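Local coordinates for Lin0012 protein (Listeria innocua, PDB 3K17) that probably phosphorylates phosphomevalonate with ATP, the second step on the mevalonate route to isopentenyl diphosphate, at residues Ala34-Ile39 / Pro348-Arg353; Arg48-Ile53 / Pro98-Ile103; Met141-Lys146 / Phe195-Trp200; Ser231-Phe236 / Thr286-Asn291. One frame throughout, in Å; residues are numbered along the deposited sequence.

Contact 1 of 4, residues Ala34-Ile39 / Pro348-Arg353; sequences AVNRYI and PFHTGR
Asn36 lays its CB over the imidazole face of His350, 3.5 Å from the ring centroid and only 13° off the ring normal, which meets the criteria for a CH-pi contact. It stands at the corner between strands 29-35 and 37-45 of the mixed sheet in this GHMP kinase fold. Pro348-Arg353 belong to the connection that returns from the four-stranded antiparallel sheet to the final strand, 355-357. With CG placed between the backbone N and the carbonyl carbon (chi1 56°), the Asn36 amide reaches the loop backbone and bonds it in both directions. His350 N donates to Asn36 OD1 at 3.2 Å, approaching from well above the carbonyl plane. Asn36 ND2 donates to Pro348 O at 3.2 Å, and this acceptor lies almost in the amide plane. Pro348 O also takes a weak, bent bond from Arg37 NH2 at 3.1 Å.

On the strand leading into the corner the backbones come close. Gly352 N donates to Ala34 O at 3.1 Å in a nearly straight bond (174°). Having no side chain, Gly352 can bring its CA within 3.4 Å of Val35 O in a CA-H...O contact. The rim of the Phe349 ring meets Val35 in its plane, CE1 lying 4.0 Å from Val35 CG1, and the same ring packs edge-to-face with Phe215. Thr351 turns its hydroxyl to Glu210 and Trp172 instead. At the far end of the loop, Tyr38 OH is the acceptor for Arg353 N at 3.0 Å, while Arg353 O lies at the edge of the tyrosine ring.

Contact 2 of 4, residues Arg48-Ile53 / Pro98-Ile103; sequences RNELWI and PVKMVI
In the parallel pairing of strand 50-52 with strand 99-105, Glu50, Leu51 and Trp52 lie level with Lys100, Met101 and Val102. The local axes diverge by only 3° and approach to 4.6 Å. Glu50 and Trp52 each bond, through N and O, to the residues on either side of their partner, as in parallel strands: Val99 O accepts from Glu50 N, Glu50 O receives Met101 N at 2.7 Å, Met101 O accepts from Trp52 N, and Trp52 O receives Ile103 N. Before the strand begins, Asn49 extends the pattern with its side chain, OD1 accepting Val99 N in the carbonyl plane at 3.2 Å, while its ND2 is held by Trp62 O.

Helix 76-91 lies in the chain between the two strands, so they form the pair of a beta-alpha-beta crossover. Leu51 and Met101, the latter a selenomethionine, share the face turned to that helix, both touching Ile82; Leu51 CD1 is 4.2 Å from Met101 CB.

Glu50, Lys100, Trp52 and Val102 occupy the other face. Glu50 OE1 accepts Trp52 NE1 at 2.8 Å within the indole plane, which would restrain the rotation of the ring. Trp52 CD1 meets Val102 CG2 at 3.8 Å. Glu50 and Lys100 run side by side, the extended lysine passing OE1 with its CD at 3.2 Å. The charged atoms Glu50 OE1 and Lys100 NZ stay 4.1 Å apart, beyond a salt bridge. A water links the two side chains, donating to the glutamate and accepting from the lysine.

Contact 3 of 4, residues Met141-Lys146 / Phe195-Trp200; sequences MLKKFK and FMKEPW
Lys146 NZ is gripped by carbonyls at the C-terminal end of helix 192-197. Its shortest protein bond goes to Glu198 O at 2.8 Å, with weak ones to Met196 O and Phe195 O. A water 2.9 Å from Lys146 NZ accepts from it and donates to Met196 O. That carbonyl also receives Lys143 NZ at 3.0 Å, from above its plane; the Lys143 chain bends at chi4 (-69°), which sets NZ there. Two ammonium groups thus meet a helix end rich in carbonyls, whose negative potential probably favours their charge.

The aromatic part of the contact is Trp200. Fully extended beyond CG, Lys146 slides across one face of the indole, its CG 3.8 Å from the centroid of the six-membered ring in a CH-pi contact. Lys146 NZ makes an off-centre cation-pi contact with the five-membered ring. Trp200 NE1 donates to Phe195 O, tying the ring back to the helix.

Apolar packing adds the selenomethionine Met196, whose CE presses on Lys146 CB at a tight 3.4 Å.

Helix 141-156 is thereby joined to the end of helix 192-197 and the chain leading to strand 204-208; Trp200 also packs on Leu150 of the first helix and on Phe178 and Trp182.

Contact 4 of 4, residues Ser231-Phe236 / Thr286-Asn291; sequences SQIHAF and TKAGVN
Gln232 O accepts Phe236 N at 2.9 Å, a bond within helix 226-239 that links two residues facing the end of helix 267-288. Between the segments themselves no hydrogen bond meets the criteria, so the contact is one of apolar packing. The second helix stops in a Schellman motif: Gly289 takes a positive phi (72°), and its N donates to Thr286 O at 3.2 Å. Ala288 before the turn and Val290 after it both direct their CB atoms at helix 226-239.

Phe236 meets the last helical turn with its ring. Ala288 CB sits over one face, displaced toward the rim, and is 3.4 Å from Phe236 CG; its distance of 3.8 Å to the ring centroid supports a CH-pi contact. Chi1 of 172° sets Phe236 CG anti to the backbone N, where it meets Ala288 CB. At the outer end of the ring, Phe236 CZ touches Lys287 CB at 3.8 Å, the two side chains crossing at a slant.

One turn back, Ile233 CD1 enters between the two residues flanking Gly289. It lies 3.9 Å from Ala288 CB and 3.7 Å from Val290 CG2. Leu284 packs on both Ile233 and Phe236, and helix 241-264 reaches the same group through Tyr244 and Asn243. Gln232 and Ala235 also lie close to a second subunit, against its Glu239 and Ser231 respectively. Across the contact, Val290 CG2, set anti to its own carbonyl carbon, rests 3.6 Å from Gln232 CB.

Overall arrangement
From the N terminus the chain first meets contact 1 at Ala34-Ile39, but that loop closes only near the C terminus, at Pro348-Arg353. The other three contacts all lie within this span, follow one another in series, and none crosses another. Contact 2 closes first, bringing strand 99-105 beside strand 50-52. It reaches the same mixed sheet as contact 1, and the two touch through Ile39 and Ile103. Contact 3 then joins helix 141-156 to the end of helix 192-197. Contact 4 ties two helices of the C-terminal half, its centre about 40 Å from that of contact 2, on the opposite side of the chain's centre.

Contact 1 of 4, residues Ala34-Ile39 / Pro348-Arg353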
# COMPACT_ATOMS: atom_id res chain seq x y z
N ALA A 34 20.23 -28.23 -29.62
CA ALA A 34 19.69 -28.68 -28.35
C ALA A 34 20.82 -29.53 -27.76
O ALA A 34 21.67 -30.03 -28.51
CB ALA A 34 18.44 -29.51 -28.58
N VAL A 35 20.83 -29.71 -26.44
CA VAL A 35 21.89 -30.50 -25.82
C VAL A 35 21.34 -31.72 -25.09
O VAL A 35 20.16 -31.79 -24.76
CB VAL A 35 22.72 -29.64 -24.81
CG1 VAL A 35 23.20 -28.36 -25.48
CG2 VAL A 35 21.89 -29.31 -23.60
N ASN A 36 22.23 -32.68 -24.84
CA ASN A 36 21.89 -33.92 -24.17
C ASN A 36 21.72 -33.79 -22.65
O ASN A 36 22.16 -34.65 -21.89
CB ASN A 36 22.97 -34.97 -24.49
CG ASN A 36 24.36 -34.50 -24.12
OD1 ASN A 36 24.77 -33.38 -24.44
ND2 ASN A 36 25.11 -35.36 -23.44
N ARG A 37 21.07 -32.71 -22.21
CA ARG A 37 20.79 -32.47 -20.79
C ARG A 37 19.35 -32.01 -20.80
O ARG A 37 18.97 -31.12 -21.55
CB ARG A 37 21.75 -31.41 -20.24
CG ARG A 37 23.19 -31.95 -20.22
CD ARG A 37 24.26 -30.90 -19.99
NE ARG A 37 25.56 -31.48 -20.33
CZ ARG A 37 26.22 -32.37 -19.59
NH1 ARG A 37 25.72 -32.77 -18.43
NH2 ARG A 37 27.35 -32.90 -20.04
N TYR A 38 18.54 -32.64 -19.95
CA TYR A 38 17.11 -32.40 -19.97
C TYR A 38 16.37 -31.93 -18.74
O TYR A 38 16.81 -32.06 -17.59
CB TYR A 38 16.42 -33.69 -20.43
CG TYR A 38 16.92 -34.23 -21.75
CD1 TYR A 38 16.23 -33.98 -22.93
CD2 TYR A 38 18.13 -34.95 -21.82
CE1 TYR A 38 16.72 -34.40 -24.15
CE2 TYR A 38 18.63 -35.38 -23.05
CZ TYR A 38 17.91 -35.10 -24.21
OH TYR A 38 18.37 -35.51 -25.44
N ILE A 39 15.19 -31.39 -19.02
CA ILE A 39 14.24 -31.01 -18.01
C ILE A 39 13.28 -32.17 -18.23
O ILE A 39 13.00 -32.54 -19.38
CB ILE A 39 13.56 -29.66 -18.33
CG1 ILE A 39 14.36 -28.53 -17.65
CG2 ILE A 39 12.11 -29.69 -17.87
CD1 ILE A 39 13.83 -27.15 -17.88
N PRO A 348 30.24 -32.98 -21.60
CA PRO A 348 30.15 -33.96 -22.69
C PRO A 348 28.88 -33.73 -23.51
O PRO A 348 27.78 -33.69 -22.96
CB PRO A 348 30.16 -35.29 -21.95
CG PRO A 348 31.15 -35.00 -20.82
CD PRO A 348 30.73 -33.61 -20.36
N PHE A 349 29.04 -33.60 -24.82
CA PHE A 349 27.92 -33.28 -25.69
C PHE A 349 27.57 -34.23 -26.83
O PHE A 349 28.43 -34.87 -27.42
CB PHE A 349 28.16 -31.89 -26.30
CG PHE A 349 27.22 -31.52 -27.43
CD1 PHE A 349 26.08 -30.76 -27.19
CD2 PHE A 349 27.47 -31.96 -28.73
CE1 PHE A 349 25.21 -30.43 -28.23
CE2 PHE A 349 26.60 -31.63 -29.78
CZ PHE A 349 25.47 -30.87 -29.53
N HIS A 350 26.28 -34.30 -27.10
CA HIS A 350 25.72 -35.00 -28.25
C HIS A 350 24.34 -34.36 -28.39
O HIS A 350 23.70 -33.99 -27.40
CB HIS A 350 25.72 -36.56 -28.14
CG HIS A 350 24.97 -37.14 -26.99
ND1 HIS A 350 25.58 -37.45 -25.79
CD2 HIS A 350 23.69 -37.57 -26.88
CE1 HIS A 350 24.71 -38.05 -25.00
NE2 HIS A 350 23.55 -38.13 -25.63
N THR A 351 23.92 -34.15 -29.64
CA THR A 351 22.66 -33.49 -29.93
C THR A 351 21.46 -33.93 -29.12
O THR A 351 21.15 -35.12 -29.06
CB THR A 351 22.33 -33.62 -31.43
OG1 THR A 351 23.50 -33.30 -32.20
CG2 THR A 351 21.22 -32.64 -31.81
N GLY A 352 20.77 -32.98 -28.49
CA GLY A 352 19.60 -33.31 -27.70
C GLY A 352 18.36 -33.55 -28.55
O GLY A 352 18.21 -32.96 -29.62
N ARG A 353 17.47 -34.42 -28.08
CA ARG A 353 16.23 -34.72 -28.79
C ARG A 353 15.09 -34.86 -27.80
O ARG A 353 15.25 -35.43 -26.73
CB ARG A 353 16.34 -36.05 -29.56
CG ARG A 353 17.58 -36.22 -30.41
CD ARG A 353 17.57 -35.32 -31.64
NE ARG A 353 18.59 -35.75 -32.59
CZ ARG A 353 18.86 -35.13 -33.74
NH1 ARG A 353 18.17 -34.05 -34.07
NH2 ARG A 353 19.80 -35.60 -34.55

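Contact 2 of 4, residues Arg48-Ile53 / Pro98-Ile103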
# COMPACT_ATOMS: atom_id res chain seq x y z
N ARG A 48 -6.74 -33.74 -7.79
CA ARG A 48 -6.66 -32.29 -7.91
C ARG A 48 -5.37 -31.90 -8.63
O ARG A 48 -4.41 -32.67 -8.65
CB ARG A 48 -6.70 -31.64 -6.52
CG ARG A 48 -8.08 -31.67 -5.87
CD ARG A 48 -8.05 -31.12 -4.45
NE ARG A 48 -7.40 -32.03 -3.52
CZ ARG A 48 -7.93 -33.17 -3.10
NH1 ARG A 48 -9.13 -33.54 -3.53
NH2 ARG A 48 -7.27 -33.94 -2.24
N ASN A 49 -5.37 -30.73 -9.25
CA ASN A 49 -4.19 -30.27 -9.97
C ASN A 49 -3.00 -30.14 -9.04
O ASN A 49 -3.15 -29.71 -7.90
CB ASN A 49 -4.43 -28.93 -10.64
CG ASN A 49 -5.27 -29.04 -11.87
OD1 ASN A 49 -5.17 -30.03 -12.60
ND2 ASN A 49 -6.09 -28.03 -12.14
N GLU A 50 -1.83 -30.47 -9.55
CA GLU A 50 -0.62 -30.39 -8.75
C GLU A 50 0.58 -30.09 -9.64
O GLU A 50 0.80 -30.78 -10.64
CB GLU A 50 -0.41 -31.72 -8.05
CG GLU A 50 -0.06 -31.61 -6.60
CD GLU A 50 0.02 -32.97 -5.96
OE1 GLU A 50 0.92 -33.74 -6.34
OE2 GLU A 50 -0.81 -33.26 -5.07
N LEU A 51 1.34 -29.07 -9.28
CA LEU A 51 2.55 -28.73 -10.03
C LEU A 51 3.71 -28.65 -9.05
O LEU A 51 3.62 -27.98 -8.03
CB LEU A 51 2.41 -27.39 -10.75
CG LEU A 51 3.71 -26.88 -11.40
CD1 LEU A 51 4.20 -27.88 -12.47
CD2 LEU A 51 3.49 -25.50 -12.00
N TRP A 52 4.79 -29.35 -9.39
CA TRP A 52 6.00 -29.36 -8.58
C TRP A 52 7.14 -28.91 -9.49
O TRP A 52 7.25 -29.41 -10.61
CB TRP A 52 6.35 -30.77 -8.09
CG TRP A 52 5.31 -31.46 -7.27
CD1 TRP A 52 4.07 -31.87 -7.69
CD2 TRP A 52 5.45 -31.91 -5.92
NE1 TRP A 52 3.43 -32.55 -6.67
CE2 TRP A 52 4.26 -32.59 -5.58
CE3 TRP A 52 6.47 -31.81 -4.96
CZ2 TRP A 52 4.05 -33.16 -4.32
CZ3 TRP A 52 6.27 -32.38 -3.71
CH2 TRP A 52 5.07 -33.04 -3.40
N ILE A 53 7.95 -27.97 -9.03
CA ILE A 53 9.10 -27.54 -9.81
C ILE A 53 10.32 -27.59 -8.91
O ILE A 53 10.20 -27.55 -7.68
CB ILE A 53 8.92 -26.13 -10.42
CG1 ILE A 53 8.75 -25.07 -9.32
CG2 ILE A 53 7.73 -26.14 -11.35
CD1 ILE A 53 8.82 -23.66 -9.86
N PRO A 98 -8.11 -33.07 -13.76
CA PRO A 98 -7.01 -32.92 -12.80
C PRO A 98 -5.77 -33.75 -13.09
O PRO A 98 -5.86 -34.95 -13.33
CB PRO A 98 -7.66 -33.26 -11.46
CG PRO A 98 -8.81 -34.18 -11.85
CD PRO A 98 -9.35 -33.50 -13.08
N VAL A 99 -4.61 -33.11 -13.07
CA VAL A 99 -3.35 -33.80 -13.30
C VAL A 99 -2.24 -33.34 -12.37
O VAL A 99 -2.23 -32.19 -11.90
CB VAL A 99 -2.83 -33.61 -14.75
CG1 VAL A 99 -3.85 -34.15 -15.75
CG2 VAL A 99 -2.53 -32.15 -15.01
N LYS A 100 -1.30 -34.25 -12.09
CA LYS A 100 -0.15 -33.95 -11.25
C LYS A 100 1.04 -33.90 -12.19
O LYS A 100 1.25 -34.81 -12.99
CB LYS A 100 0.05 -35.05 -10.21
CG LYS A 100 1.40 -35.00 -9.50
CD LYS A 100 1.51 -36.12 -8.46
CE LYS A 100 2.91 -36.17 -7.86
NZ LYS A 100 3.05 -37.21 -6.81
N MSE A 101 1.81 -32.82 -12.10
CA MSE A 101 2.99 -32.65 -12.95
C MSE A 101 4.21 -32.35 -12.09
O MSE A 101 4.19 -31.45 -11.24
CB MSE A 101 2.78 -31.50 -13.94
CG MSE A 101 1.73 -31.78 -15.02
SE MSE A 101 1.55 -30.30 -16.27
CE MSE A 101 0.26 -29.24 -15.27
N VAL A 102 5.28 -33.11 -12.32
CA VAL A 102 6.52 -32.96 -11.58
C VAL A 102 7.67 -32.67 -12.53
O VAL A 102 7.98 -33.47 -13.41
CB VAL A 102 6.86 -34.24 -10.80
CG1 VAL A 102 8.22 -34.10 -10.12
CG2 VAL A 102 5.77 -34.52 -9.76
N ILE A 103 8.31 -31.52 -12.34
CA ILE A 103 9.43 -31.13 -13.18
C ILE A 103 10.76 -31.31 -12.46
O ILE A 103 10.95 -30.84 -11.33
CB ILE A 103 9.30 -29.66 -13.63
CG1 ILE A 103 8.03 -29.49 -14.47
CG2 ILE A 103 10.55 -29.24 -14.41
CD1 ILE A 103 7.81 -28.08 -15.00
O HOH W 1 1.35 -35.82 -4.75

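Contact 3 of 4, residues Met141-Lys146 / Phe195-Trp200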
# COMPACT_ATOMS: atom_id res chain seq x y z
N MSE A 141 3.46 -29.24 -34.22
CA MSE A 141 4.60 -28.76 -33.45
C MSE A 141 4.72 -27.24 -33.55
O MSE A 141 5.14 -26.58 -32.61
CB MSE A 141 5.90 -29.39 -33.92
CG MSE A 141 7.09 -29.01 -33.04
SE MSE A 141 8.68 -29.97 -33.47
CE MSE A 141 8.01 -31.77 -33.14
N LEU A 142 4.34 -26.70 -34.71
CA LEU A 142 4.42 -25.26 -34.91
C LEU A 142 3.43 -24.52 -34.02
O LEU A 142 3.72 -23.43 -33.53
CB LEU A 142 4.18 -24.90 -36.37
CG LEU A 142 4.08 -23.41 -36.68
CD1 LEU A 142 5.35 -22.69 -36.21
CD2 LEU A 142 3.87 -23.21 -38.18
N LYS A 143 2.25 -25.09 -33.82
CA LYS A 143 1.26 -24.45 -32.97
C LYS A 143 1.77 -24.50 -31.52
O LYS A 143 1.59 -23.55 -30.76
CB LYS A 143 -0.10 -25.13 -33.09
CG LYS A 143 -0.80 -24.91 -34.43
CD LYS A 143 -2.19 -25.56 -34.46
CE LYS A 143 -2.84 -25.49 -35.84
NZ LYS A 143 -3.23 -24.10 -36.24
N LYS A 144 2.41 -25.60 -31.14
CA LYS A 144 2.95 -25.73 -29.79
C LYS A 144 4.06 -24.69 -29.59
O LYS A 144 4.19 -24.10 -28.52
CB LYS A 144 3.47 -27.15 -29.55
CG LYS A 144 2.36 -28.19 -29.61
CD LYS A 144 2.76 -29.54 -29.05
CE LYS A 144 3.76 -30.26 -29.95
NZ LYS A 144 4.11 -31.59 -29.40
N PHE A 145 4.85 -24.45 -30.63
CA PHE A 145 5.91 -23.46 -30.52
C PHE A 145 5.27 -22.10 -30.23
O PHE A 145 5.76 -21.35 -29.39
CB PHE A 145 6.72 -23.33 -31.80
CG PHE A 145 7.54 -22.08 -31.87
CD1 PHE A 145 8.73 -21.97 -31.15
CD2 PHE A 145 7.08 -20.98 -32.58
CE1 PHE A 145 9.45 -20.78 -31.14
CE2 PHE A 145 7.81 -19.78 -32.58
CZ PHE A 145 8.99 -19.69 -31.86
N LYS A 146 4.19 -21.79 -30.94
CA LYS A 146 3.49 -20.52 -30.76
C LYS A 146 2.96 -20.35 -29.33
O LYS A 146 3.04 -19.27 -28.77
CB LYS A 146 2.33 -20.41 -31.76
CG LYS A 146 2.74 -20.27 -33.22
CD LYS A 146 1.50 -20.14 -34.09
CE LYS A 146 1.84 -20.05 -35.57
NZ LYS A 146 0.60 -19.95 -36.40
N PHE A 195 -4.30 -16.41 -33.06
CA PHE A 195 -2.85 -16.49 -33.14
C PHE A 195 -2.38 -17.86 -33.61
O PHE A 195 -1.40 -17.97 -34.34
CB PHE A 195 -2.23 -16.21 -31.76
CG PHE A 195 -1.92 -14.76 -31.50
CD1 PHE A 195 -0.93 -14.11 -32.25
CD2 PHE A 195 -2.57 -14.06 -30.50
CE1 PHE A 195 -0.59 -12.79 -31.99
CE2 PHE A 195 -2.24 -12.72 -30.22
CZ PHE A 195 -1.25 -12.08 -30.97
N MSE A 196 -3.09 -18.91 -33.19
CA MSE A 196 -2.75 -20.28 -33.55
C MSE A 196 -2.99 -20.60 -35.02
O MSE A 196 -2.26 -21.38 -35.63
CB MSE A 196 -3.54 -21.27 -32.70
CG MSE A 196 -3.21 -21.26 -31.21
SE MSE A 196 -1.32 -21.57 -30.86
CE MSE A 196 -0.77 -19.73 -30.64
N LYS A 197 -4.03 -20.00 -35.59
CA LYS A 197 -4.38 -20.24 -36.98
C LYS A 197 -3.71 -19.28 -37.95
O LYS A 197 -3.58 -19.58 -39.13
CB LYS A 197 -5.90 -20.17 -37.16
CG LYS A 197 -6.63 -21.28 -36.42
CD LYS A 197 -8.13 -21.24 -36.68
CE LYS A 197 -8.80 -22.42 -35.99
NZ LYS A 197 -10.27 -22.45 -36.23
N GLU A 198 -3.28 -18.13 -37.45
CA GLU A 198 -2.65 -17.15 -38.32
C GLU A 198 -1.15 -17.38 -38.48
O GLU A 198 -0.42 -17.56 -37.50
CB GLU A 198 -2.89 -15.74 -37.76
CG GLU A 198 -2.55 -14.61 -38.72
CD GLU A 198 -3.57 -14.45 -39.83
OE1 GLU A 198 -4.58 -15.19 -39.82
OE2 GLU A 198 -3.37 -13.58 -40.71
N PRO A 199 -0.66 -17.42 -39.73
CA PRO A 199 0.78 -17.62 -39.89
C PRO A 199 1.50 -16.37 -39.37
O PRO A 199 1.09 -15.25 -39.65
CB PRO A 199 0.94 -17.82 -41.41
CG PRO A 199 -0.24 -17.07 -41.99
CD PRO A 199 -1.36 -17.43 -41.03
N TRP A 200 2.56 -16.57 -38.60
CA TRP A 200 3.30 -15.44 -38.05
C TRP A 200 4.34 -14.92 -39.04
O TRP A 200 5.23 -15.66 -39.44
CB TRP A 200 3.99 -15.85 -36.75
CG TRP A 200 3.06 -16.10 -35.61
CD1 TRP A 200 1.69 -16.20 -35.66
CD2 TRP A 200 3.42 -16.29 -34.24
NE1 TRP A 200 1.18 -16.45 -34.41
CE2 TRP A 200 2.22 -16.51 -33.52
CE3 TRP A 200 4.64 -16.31 -33.55
CZ2 TRP A 200 2.22 -16.74 -32.13
CZ3 TRP A 200 4.64 -16.54 -32.18
CH2 TRP A 200 3.43 -16.75 -31.49
O HOH W 2 0.19 -22.76 -36.86

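Contact 4 of 4, residues Ser231-Phe236 / Thr286-Asn291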
# COMPACT_ATOMS: atom_id res chain seq x y z
N SER A 231 19.65 -5.32 -21.12
CA SER A 231 19.24 -3.94 -20.94
C SER A 231 20.33 -2.98 -21.41
O SER A 231 20.05 -1.94 -22.00
CB SER A 231 18.89 -3.66 -19.47
OG SER A 231 20.03 -3.74 -18.64
N GLN A 232 21.59 -3.33 -21.14
CA GLN A 232 22.70 -2.49 -21.55
C GLN A 232 22.76 -2.41 -23.08
O GLN A 232 22.94 -1.32 -23.64
CB GLN A 232 24.02 -3.04 -21.00
CG GLN A 232 24.13 -2.97 -19.48
CD GLN A 232 25.42 -3.58 -18.94
OE1 GLN A 232 25.76 -4.72 -19.25
NE2 GLN A 232 26.14 -2.81 -18.13
N ILE A 233 22.60 -3.55 -23.74
CA ILE A 233 22.64 -3.59 -25.20
C ILE A 233 21.47 -2.83 -25.82
O ILE A 233 21.64 -2.09 -26.79
CB ILE A 233 22.64 -5.05 -25.74
CG1 ILE A 233 23.91 -5.77 -25.28
CG2 ILE A 233 22.58 -5.05 -27.26
CD1 ILE A 233 25.19 -5.14 -25.79
N HIS A 234 20.27 -3.00 -25.27
CA HIS A 234 19.11 -2.31 -25.80
C HIS A 234 19.33 -0.80 -25.72
O HIS A 234 18.97 -0.06 -26.63
CB HIS A 234 17.85 -2.67 -25.01
CG HIS A 234 16.61 -2.02 -25.54
ND1 HIS A 234 16.03 -2.38 -26.74
CD2 HIS A 234 15.86 -1.01 -25.05
CE1 HIS A 234 14.98 -1.62 -26.96
NE2 HIS A 234 14.85 -0.78 -25.95
N ALA A 235 19.93 -0.36 -24.62
CA ALA A 235 20.21 1.06 -24.43
C ALA A 235 21.26 1.50 -25.44
O ALA A 235 21.19 2.59 -26.00
CB ALA A 235 20.69 1.32 -23.02
N PHE A 236 22.25 0.64 -25.66
CA PHE A 236 23.31 0.93 -26.61
C PHE A 236 22.68 1.18 -27.98
O PHE A 236 23.09 2.07 -28.72
CB PHE A 236 24.29 -0.24 -26.71
CG PHE A 236 25.29 -0.09 -27.81
CD1 PHE A 236 26.27 0.91 -27.75
CD2 PHE A 236 25.25 -0.92 -28.93
CE1 PHE A 236 27.19 1.07 -28.78
CE2 PHE A 236 26.17 -0.76 -29.97
CZ PHE A 236 27.14 0.24 -29.89
N THR A 286 32.60 -4.22 -26.62
CA THR A 286 33.52 -3.11 -26.42
C THR A 286 32.81 -1.77 -26.58
O THR A 286 32.85 -0.93 -25.68
CB THR A 286 34.69 -3.17 -27.41
OG1 THR A 286 35.50 -4.32 -27.13
CG2 THR A 286 35.54 -1.91 -27.32
N LYS A 287 32.15 -1.59 -27.72
CA LYS A 287 31.45 -0.34 -27.99
C LYS A 287 30.35 -0.02 -26.98
O LYS A 287 30.23 1.13 -26.53
CB LYS A 287 30.84 -0.38 -29.40
CG LYS A 287 31.85 -0.58 -30.51
CD LYS A 287 31.15 -0.56 -31.86
CE LYS A 287 32.12 -0.80 -33.01
NZ LYS A 287 31.41 -0.75 -34.32
N ALA A 288 29.56 -1.01 -26.62
CA ALA A 288 28.46 -0.82 -25.67
C ALA A 288 28.93 -0.81 -24.22
O ALA A 288 28.16 -0.47 -23.32
CB ALA A 288 27.41 -1.90 -25.87
N GLY A 289 30.18 -1.18 -23.99
CA GLY A 289 30.68 -1.23 -22.63
C GLY A 289 30.06 -2.40 -21.91
O GLY A 289 29.75 -2.33 -20.72
N VAL A 290 29.85 -3.49 -22.64
CA VAL A 290 29.26 -4.70 -22.08
C VAL A 290 30.26 -5.84 -22.17
O VAL A 290 30.77 -6.16 -23.25
CB VAL A 290 27.99 -5.11 -22.84
CG1 VAL A 290 27.42 -6.39 -22.24
CG2 VAL A 290 26.96 -3.99 -22.77
N ASN A 291 30.54 -6.46 -21.03
CA ASN A 291 31.50 -7.55 -20.96
C ASN A 291 30.91 -8.87 -21.48
O ASN A 291 30.66 -9.79 -20.70
CB ASN A 291 31.99 -7.71 -19.52
CG ASN A 291 33.00 -8.82 -19.37
OD1 ASN A 291 33.89 -8.99 -20.21
ND2 ASN A 291 32.90 -9.58 -18.28